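Local coordinates for protein L-talarate/Galactarate Dehydratase (Salmonella typhimurium, PDB 2PP0) that dehydrates L-talarate and galactarate to 5-keto-4-deoxy-D-glucarate and epimerises L-talarate to galactarate, using one magnesium ion per subunit, at residues Ser295-Pro300 and Lys324-Phe329; Trp250-Leu255 and Thr276-Thr281. All coordinates share one frame; numbering follows the deposited sequence.

Both contacts lie at the strand ends of the parallel barrel sheet of the mandelate racemase/muconate lactonizing enzyme fold and in the loops that follow them, about 8 Å apart between centres. Across the sheet the order is 251-252, 274-276, 297-298, 324-325, so interaction 2 joins the first pair and interaction 1 the second; along the chain interaction 2 is complete before interaction 1 begins. The two meet directly: Q299 N lies 2.9 Å from T276 O, a probable hydrogen bond between neighbouring strands, and A326 CB packs on W250 CH2 at 3.6 Å. The magnesium ligands E252 and E278 come from the ends of two adjacent strands, the proton donor/acceptor H328 from the end of the strand two further on; together they line one end of the barrel.

Interaction 1 of 2, residues Ser295-Pro300 and Lys324-Phe329; sequences SDFVQP and KLAPHF
Two neighbouring parallel strands of the enolase-superfamily barrel meet here, F297 pairing with K324 and V298 with L325. K324 N donates to D296 O at 3.0 Å, V298 N to K324 O, and A326 N to V298 O, all with N-H...O angles above 160°. On the face carrying F297 and K324, the two side chains lie side by side and point the same way. K324 CB sits over one face of the F297 ring, 3.7 Å from its centroid and 26° off the normal, a CH-pi contact displaced toward the rim. A326 CB approaches CD2 of that ring obliquely at 4.1 Å. On the other face of the sheet, with V298, L325 CG is anti to its backbone N (chi1 -173°), which carries CD1 to 3.5 Å from P300 CD; the V298 carbonyl O touches the same methyl. Helix 308-320 covers this side, as expected of the (beta/alpha)7beta barrel of this family, through A318 on V298 and M315 on L325. Past the strand ends the pairing continues: H328 N donates to P300 O at 3.1 Å, while P327 CA makes a CA-H...O contact with that oxygen. H328, the proton donor/acceptor, is thereby fixed at its backbone, and its ND1 is hydrogen-bonded to D301, the residue credited with raising its basicity. Q299 lays CG 3.0 Å from A326 O; its NE2 is hydrogen-bonded to the magnesium ligand E252 and gives a weak bond to a water 3.2 Å from A326 O.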
ATOM      1  N   SER B 295      -3.281 -16.106 -15.239  1.00 29.37           N
ATOM      2  CA  SER B 295      -2.614 -15.352 -16.292  1.00 29.71           C
ATOM      3  C   SER B 295      -1.228 -14.790 -15.978  1.00 30.05           C
ATOM      4  O   SER B 295      -0.852 -14.622 -14.818  1.00 30.74           O
ATOM      5  CB  SER B 295      -3.522 -14.199 -16.733  1.00 30.10           C
ATOM      6  OG  SER B 295      -3.790 -13.328 -15.640  1.00 28.54           O
ATOM      7  N   ASP B 296      -0.497 -14.490 -17.047  1.00 29.53           N
ATOM      8  CA  ASP B 296       0.851 -13.931 -16.982  1.00 30.15           C
ATOM      9  C   ASP B 296       0.763 -12.415 -16.794  1.00 30.30           C
ATOM     10  O   ASP B 296       1.632 -11.799 -16.167  1.00 30.09           O
ATOM     11  CB  ASP B 296       1.595 -14.277 -18.275  1.00 29.72           C
ATOM     12  CG  ASP B 296       1.654 -15.776 -18.517  1.00 32.45           C
ATOM     13  OD1 ASP B 296       2.363 -16.467 -17.758  1.00 31.40           O
ATOM     14  OD2 ASP B 296       0.983 -16.265 -19.452  1.00 33.07           O
ATOM     15  N   PHE B 297      -0.288 -11.823 -17.357  1.00 29.97           N
ATOM     16  CA  PHE B 297      -0.549 -10.388 -17.230  1.00 29.59           C
ATOM     17  C   PHE B 297      -1.878 -10.231 -16.498  1.00 28.38           C
ATOM     18  O   PHE B 297      -2.866 -10.883 -16.850  1.00 27.23           O
ATOM     19  CB  PHE B 297      -0.691  -9.702 -18.599  1.00 30.45           C
ATOM     20  CG  PHE B 297       0.614  -9.401 -19.284  1.00 32.79           C
ATOM     21  CD1 PHE B 297       1.297 -10.389 -19.986  1.00 31.62           C
ATOM     22  CD2 PHE B 297       1.150  -8.114 -19.240  1.00 33.26           C
ATOM     23  CE1 PHE B 297       2.495 -10.101 -20.636  1.00 34.22           C
ATOM     24  CE2 PHE B 297       2.347  -7.814 -19.887  1.00 32.04           C
ATOM     25  CZ  PHE B 297       3.022  -8.810 -20.588  1.00 33.53           C
ATOM     26  N   VAL B 298      -1.901  -9.381 -15.478  1.00 27.31           N
ATOM     27  CA  VAL B 298      -3.121  -9.125 -14.724  1.00 27.33           C
ATOM     28  C   VAL B 298      -3.658  -7.787 -15.221  1.00 30.23           C
ATOM     29  O   VAL B 298      -2.937  -6.782 -15.222  1.00 28.50           O
ATOM     30  CB  VAL B 298      -2.834  -9.059 -13.209  1.00 28.36           C
ATOM     31  CG1 VAL B 298      -4.100  -8.710 -12.444  1.00 27.95           C
ATOM     32  CG2 VAL B 298      -2.285 -10.403 -12.735  1.00 29.46           C
ATOM     33  N   GLN B 299      -4.919  -7.772 -15.645  1.00 28.09           N
ATOM     34  CA  GLN B 299      -5.520  -6.560 -16.186  1.00 28.45           C
ATOM     35  C   GLN B 299      -6.686  -5.992 -15.389  1.00 29.50           C
ATOM     36  O   GLN B 299      -7.853  -6.127 -15.779  1.00 28.31           O
ATOM     37  CB  GLN B 299      -5.956  -6.821 -17.622  1.00 27.24           C
ATOM     38  CG  GLN B 299      -4.811  -7.306 -18.489  1.00 28.67           C
ATOM     39  CD  GLN B 299      -5.250  -7.668 -19.883  1.00 31.26           C
ATOM     40  OE1 GLN B 299      -6.011  -8.622 -20.078  1.00 29.15           O
ATOM     41  NE2 GLN B 299      -4.781  -6.909 -20.867  1.00 29.45           N
ATOM     42  N   PRO B 300      -6.386  -5.337 -14.260  1.00 29.05           N
ATOM     43  CA  PRO B 300      -7.461  -4.768 -13.458  1.00 28.64           C
ATOM     44  C   PRO B 300      -7.920  -3.429 -14.036  1.00 30.04           C
ATOM     45  O   PRO B 300      -7.234  -2.820 -14.861  1.00 29.39           O
ATOM     46  CB  PRO B 300      -6.835  -4.659 -12.074  1.00 29.72           C
ATOM     47  CG  PRO B 300      -5.397  -4.339 -12.387  1.00 31.40           C
ATOM     48  CD  PRO B 300      -5.072  -5.176 -13.602  1.00 30.50           C
ATOM     49  N   LYS B 324       2.939  -9.562 -14.649  1.00 32.30           N
ATOM     50  CA  LYS B 324       3.063  -8.232 -15.239  1.00 30.67           C
ATOM     51  C   LYS B 324       1.704  -7.552 -15.110  1.00 31.46           C
ATOM     52  O   LYS B 324       0.685  -8.216 -14.883  1.00 29.91           O
ATOM     53  CB  LYS B 324       3.432  -8.324 -16.722  1.00 32.02           C
ATOM     54  CG  LYS B 324       4.804  -8.924 -17.023  1.00 34.33           C
ATOM     55  CD  LYS B 324       5.933  -8.005 -16.578  1.00 35.66           C
ATOM     56  CE  LYS B 324       7.281  -8.493 -17.108  1.00 34.10           C
ATOM     57  NZ  LYS B 324       7.295  -8.592 -18.603  1.00 35.16           N
ATOM     58  N   LEU B 325       1.687  -6.232 -15.271  1.00 29.52           N
ATOM     59  CA  LEU B 325       0.454  -5.471 -15.173  1.00 30.43           C
ATOM     60  C   LEU B 325       0.121  -4.749 -16.476  1.00 30.50           C
ATOM     61  O   LEU B 325       0.990  -4.171 -17.123  1.00 30.95           O
ATOM     62  CB  LEU B 325       0.555  -4.436 -14.044  1.00 30.60           C
ATOM     63  CG  LEU B 325      -0.735  -3.674 -13.725  1.00 32.12           C
ATOM     64  CD1 LEU B 325      -1.671  -4.596 -12.949  1.00 29.03           C
ATOM     65  CD2 LEU B 325      -0.428  -2.429 -12.902  1.00 31.64           C
ATOM     66  N   ALA B 326      -1.149  -4.798 -16.861  1.00 29.89           N
ATOM     67  CA  ALA B 326      -1.624  -4.121 -18.062  1.00 28.66           C
ATOM     68  C   ALA B 326      -3.072  -3.724 -17.794  1.00 30.34           C
ATOM     69  O   ALA B 326      -4.010  -4.424 -18.203  1.00 31.69           O
ATOM     70  CB  ALA B 326      -1.533  -5.039 -19.274  1.00 28.91           C
ATOM     71  N   PRO B 327      -3.270  -2.592 -17.091  1.00 29.17           N
ATOM     72  CA  PRO B 327      -4.595  -2.067 -16.741  1.00 29.77           C
ATOM     73  C   PRO B 327      -5.480  -1.867 -17.969  1.00 30.60           C
ATOM     74  O   PRO B 327      -4.994  -1.605 -19.074  1.00 28.94           O
ATOM     75  CB  PRO B 327      -4.281  -0.738 -16.053  1.00 28.26           C
ATOM     76  CG  PRO B 327      -2.886  -0.925 -15.529  1.00 27.80           C
ATOM     77  CD  PRO B 327      -2.210  -1.663 -16.656  1.00 27.46           C
ATOM     78  N   HIS B 328      -6.785  -1.980 -17.769  1.00 31.81           N
ATOM     79  CA  HIS B 328      -7.720  -1.819 -18.870  1.00 32.52           C
ATOM     80  C   HIS B 328      -8.375  -0.445 -18.922  1.00 33.06           C
ATOM     81  O   HIS B 328      -8.856   0.063 -17.906  1.00 32.56           O
ATOM     82  CB  HIS B 328      -8.802  -2.900 -18.786  1.00 31.51           C
ATOM     83  CG  HIS B 328     -10.004  -2.619 -19.630  1.00 30.59           C
ATOM     84  ND1 HIS B 328     -11.119  -1.969 -19.143  1.00 32.44           N
ATOM     85  CD2 HIS B 328     -10.256  -2.871 -20.935  1.00 31.45           C
ATOM     86  CE1 HIS B 328     -12.006  -1.835 -20.113  1.00 30.71           C
ATOM     87  NE2 HIS B 328     -11.506  -2.373 -21.211  1.00 29.92           N
ATOM     88  N   PHE B 329      -8.374   0.157 -20.111  1.00 34.13           N
ATOM     89  CA  PHE B 329      -9.029   1.448 -20.319  1.00 35.64           C
ATOM     90  C   PHE B 329      -8.509   2.537 -19.379  1.00 35.58           C
ATOM     91  O   PHE B 329      -7.370   2.479 -18.913  1.00 37.33           O
ATOM     92  CB  PHE B 329     -10.543   1.242 -20.127  1.00 38.00           C
ATOM     93  CG  PHE B 329     -11.411   2.342 -20.691  1.00 38.34           C
ATOM     94  CD1 PHE B 329     -11.211   2.826 -21.980  1.00 40.61           C
ATOM     95  CD2 PHE B 329     -12.486   2.832 -19.953  1.00 39.56           C
ATOM     96  CE1 PHE B 329     -12.077   3.780 -22.529  1.00 40.34           C
ATOM     97  CE2 PHE B 329     -13.355   3.781 -20.489  1.00 39.90           C
ATOM     98  CZ  PHE B 329     -13.151   4.256 -21.781  1.00 39.44           C
TER
HETATM   99  O   HOH W   1      -4.597  -3.911 -21.264  1.00 28.76           O

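Interaction 2 of 2, residues Trp250-Leu255 and Thr276-Thr281; sequences WIEEPL and TGEMLT
T276 and E253 open the contact, their side chains crossing at about a right angle with T276 OG1 3.7 Å from E253 CG. OG1, anti to the backbone N (chi1 -170°), donates to a water 2.6 Å away, and that water donates in turn to E253 OE2 and L255 O. G277 starts a type I beta turn closed by L280 N on G277 O; with phi at 128°, a side chain here would collide with the preceding carbonyl O. E278 follows with its CB directed at the opposite segment; CG lies between its backbone N and carbonyl carbon, 3.7 Å from E253 OE1. The E278 backbone N donates to a second water, which gives a proton to E252 OE2 at 2.9 Å. M279 then lays CG 3.5 Å from E253 OE2, while its N donates to a third water that donates to the same carboxylate oxygen. This is the metal end of the barrel: E252, ending strand 251-252, and E278, just beyond strand 274-276, are magnesium ligands, with D226 as the third. E253 OE1 and E278 OE1 stand 3.6 Å apart with carboxylate planes 29° from each other, and E252 OE2 is 4.3 Å from E278 OE1. Salt bridges from K195 to E252 and R304 to E278 partly offset this crowding of three carboxylates, which would probably still favour a bound cation; E252 and E278 are the ones that bind magnesium.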
ATOM      1  N   TRP B 250       0.936 -10.808 -25.851  1.00 31.27           N
ATOM      2  CA  TRP B 250      -0.011 -11.577 -25.048  1.00 29.44           C
ATOM      3  C   TRP B 250      -1.301 -11.918 -25.794  1.00 28.86           C
ATOM      4  O   TRP B 250      -1.593 -11.358 -26.848  1.00 28.77           O
ATOM      5  CB  TRP B 250      -0.358 -10.827 -23.747  1.00 29.45           C
ATOM      6  CG  TRP B 250      -1.270  -9.619 -23.892  1.00 30.26           C
ATOM      7  CD1 TRP B 250      -2.531  -9.590 -24.439  1.00 31.60           C
ATOM      8  CD2 TRP B 250      -1.005  -8.285 -23.439  1.00 30.79           C
ATOM      9  NE1 TRP B 250      -3.060  -8.324 -24.350  1.00 31.11           N
ATOM     10  CE2 TRP B 250      -2.147  -7.503 -23.743  1.00 31.41           C
ATOM     11  CE3 TRP B 250       0.085  -7.671 -22.806  1.00 30.94           C
ATOM     12  CZ2 TRP B 250      -2.227  -6.139 -23.435  1.00 30.01           C
ATOM     13  CZ3 TRP B 250       0.006  -6.311 -22.499  1.00 30.60           C
ATOM     14  CH2 TRP B 250      -1.145  -5.563 -22.816  1.00 31.90           C
ATOM     15  N   ILE B 251      -2.052 -12.865 -25.241  1.00 28.77           N
ATOM     16  CA  ILE B 251      -3.353 -13.264 -25.785  1.00 28.78           C
ATOM     17  C   ILE B 251      -4.297 -12.927 -24.637  1.00 27.72           C
ATOM     18  O   ILE B 251      -4.234 -13.534 -23.572  1.00 28.33           O
ATOM     19  CB  ILE B 251      -3.426 -14.777 -26.084  1.00 31.08           C
ATOM     20  CG1 ILE B 251      -2.454 -15.129 -27.215  1.00 29.52           C
ATOM     21  CG2 ILE B 251      -4.850 -15.161 -26.487  1.00 30.30           C
ATOM     22  CD1 ILE B 251      -2.270 -16.622 -27.427  1.00 31.02           C
ATOM     23  N   GLU B 252      -5.161 -11.948 -24.855  1.00 26.98           N
ATOM     24  CA  GLU B 252      -6.067 -11.488 -23.816  1.00 28.03           C
ATOM     25  C   GLU B 252      -7.445 -12.128 -23.843  1.00 29.54           C
ATOM     26  O   GLU B 252      -7.996 -12.403 -24.906  1.00 30.82           O
ATOM     27  CB  GLU B 252      -6.197  -9.968 -23.920  1.00 26.81           C
ATOM     28  CG  GLU B 252      -7.059  -9.313 -22.856  1.00 29.16           C
ATOM     29  CD  GLU B 252      -7.054  -7.801 -22.990  1.00 31.69           C
ATOM     30  OE1 GLU B 252      -6.164  -7.280 -23.700  1.00 32.16           O
ATOM     31  OE2 GLU B 252      -7.920  -7.135 -22.383  1.00 31.18           O
ATOM     32  N   GLU B 253      -7.993 -12.359 -22.657  1.00 30.48           N
ATOM     33  CA  GLU B 253      -9.320 -12.942 -22.512  1.00 31.37           C
ATOM     34  C   GLU B 253      -9.685 -14.014 -23.536  1.00 32.24           C
ATOM     35  O   GLU B 253     -10.651 -13.860 -24.290  1.00 31.54           O
ATOM     36  CB  GLU B 253     -10.373 -11.836 -22.546  1.00 30.77           C
ATOM     37  CG  GLU B 253     -10.366 -10.954 -21.316  1.00 31.37           C
ATOM     38  CD  GLU B 253     -11.723 -10.343 -21.035  1.00 34.11           C
ATOM     39  OE1 GLU B 253     -12.190  -9.525 -21.856  1.00 34.38           O
ATOM     40  OE2 GLU B 253     -12.324 -10.685 -19.991  1.00 32.64           O
ATOM     41  N   PRO B 254      -8.923 -15.116 -23.578  1.00 31.44           N
ATOM     42  CA  PRO B 254      -9.260 -16.156 -24.549  1.00 33.08           C
ATOM     43  C   PRO B 254     -10.538 -16.897 -24.157  1.00 33.38           C
ATOM     44  O   PRO B 254     -11.229 -17.444 -25.013  1.00 34.63           O
ATOM     45  CB  PRO B 254      -8.025 -17.054 -24.535  1.00 32.91           C
ATOM     46  CG  PRO B 254      -7.521 -16.915 -23.122  1.00 32.05           C
ATOM     47  CD  PRO B 254      -7.661 -15.426 -22.883  1.00 33.44           C
ATOM     48  N   LEU B 255     -10.854 -16.890 -22.864  1.00 32.96           N
ATOM     49  CA  LEU B 255     -12.036 -17.586 -22.348  1.00 33.72           C
ATOM     50  C   LEU B 255     -12.892 -16.711 -21.435  1.00 34.59           C
ATOM     51  O   LEU B 255     -12.596 -15.532 -21.215  1.00 35.95           O
ATOM     52  CB  LEU B 255     -11.594 -18.818 -21.556  1.00 32.84           C
ATOM     53  CG  LEU B 255     -10.604 -19.768 -22.234  1.00 31.69           C
ATOM     54  CD1 LEU B 255      -9.930 -20.628 -21.176  1.00 32.51           C
ATOM     55  CD2 LEU B 255     -11.321 -20.624 -23.255  1.00 30.71           C
ATOM     56  N   THR B 276      -5.706 -11.354 -18.745  1.00 29.39           N
ATOM     57  CA  THR B 276      -7.130 -11.301 -18.435  1.00 29.17           C
ATOM     58  C   THR B 276      -7.408 -10.495 -17.173  1.00 29.84           C
ATOM     59  O   THR B 276      -6.483 -10.142 -16.423  1.00 28.09           O
ATOM     60  CB  THR B 276      -7.726 -12.717 -18.252  1.00 29.17           C
ATOM     61  OG1 THR B 276      -9.156 -12.626 -18.186  1.00 28.78           O
ATOM     62  CG2 THR B 276      -7.204 -13.356 -16.967  1.00 29.15           C
ATOM     63  N   GLY B 277      -8.688 -10.187 -16.954  1.00 28.43           N
ATOM     64  CA  GLY B 277      -9.081  -9.453 -15.762  1.00 27.55           C
ATOM     65  C   GLY B 277      -9.926  -8.196 -15.904  1.00 26.53           C
ATOM     66  O   GLY B 277     -10.501  -7.739 -14.916  1.00 24.57           O
ATOM     67  N   GLU B 278     -10.030  -7.639 -17.105  1.00 26.48           N
ATOM     68  CA  GLU B 278     -10.790  -6.407 -17.290  1.00 29.85           C
ATOM     69  C   GLU B 278     -12.235  -6.431 -16.777  1.00 30.25           C
ATOM     70  O   GLU B 278     -12.741  -5.413 -16.287  1.00 29.29           O
ATOM     71  CB  GLU B 278     -10.793  -5.986 -18.772  1.00 30.44           C
ATOM     72  CG  GLU B 278     -11.894  -6.621 -19.610  1.00 34.96           C
ATOM     73  CD  GLU B 278     -12.366  -5.710 -20.731  1.00 35.79           C
ATOM     74  OE1 GLU B 278     -11.966  -5.923 -21.892  1.00 37.89           O
ATOM     75  OE2 GLU B 278     -13.135  -4.766 -20.443  1.00 37.86           O
ATOM     76  N   MET B 279     -12.891  -7.586 -16.875  1.00 29.87           N
ATOM     77  CA  MET B 279     -14.286  -7.704 -16.452  1.00 30.27           C
ATOM     78  C   MET B 279     -14.511  -7.918 -14.949  1.00 31.12           C
ATOM     79  O   MET B 279     -15.630  -7.767 -14.460  1.00 29.28           O
ATOM     80  CB  MET B 279     -14.970  -8.831 -17.241  1.00 29.74           C
ATOM     81  CG  MET B 279     -14.878  -8.699 -18.771  1.00 29.68           C
ATOM     82  SD  MET B 279     -15.452  -7.119 -19.479  1.00 25.73           S
ATOM     83  CE  MET B 279     -17.217  -7.275 -19.246  1.00 32.31           C
ATOM     84  N   LEU B 280     -13.456  -8.257 -14.212  1.00 30.11           N
ATOM     85  CA  LEU B 280     -13.595  -8.490 -12.774  1.00 29.35           C
ATOM     86  C   LEU B 280     -13.961  -7.202 -12.051  1.00 28.12           C
ATOM     87  O   LEU B 280     -13.534  -6.118 -12.450  1.00 29.88           O
ATOM     88  CB  LEU B 280     -12.305  -9.084 -12.207  1.00 29.03           C
ATOM     89  CG  LEU B 280     -11.877 -10.355 -12.946  1.00 28.69           C
ATOM     90  CD1 LEU B 280     -10.645 -10.931 -12.276  1.00 28.29           C
ATOM     91  CD2 LEU B 280     -13.022 -11.374 -12.952  1.00 28.30           C
ATOM     92  N   THR B 281     -14.738  -7.328 -10.980  1.00 27.53           N
ATOM     93  CA  THR B 281     -15.217  -6.163 -10.247  1.00 26.13           C
ATOM     94  C   THR B 281     -14.926  -6.114  -8.756  1.00 26.47           C
ATOM     95  O   THR B 281     -15.763  -5.660  -7.975  1.00 26.44           O
ATOM     96  CB  THR B 281     -16.744  -5.998 -10.441  1.00 28.21           C
ATOM     97  OG1 THR B 281     -17.432  -7.093  -9.817  1.00 29.74           O
ATOM     98  CG2 THR B 281     -17.083  -5.989 -11.916  1.00 27.27           C
TER
HETATM   99  O   HOH W   2      -8.700  -8.202 -19.797  1.00 28.05           O
HETATM  100  O   HOH W   3     -11.165 -13.395 -19.711  1.00 27.93           O
HETATM  101  O   HOH W   4     -11.809 -10.374 -17.528  1.00 33.96           O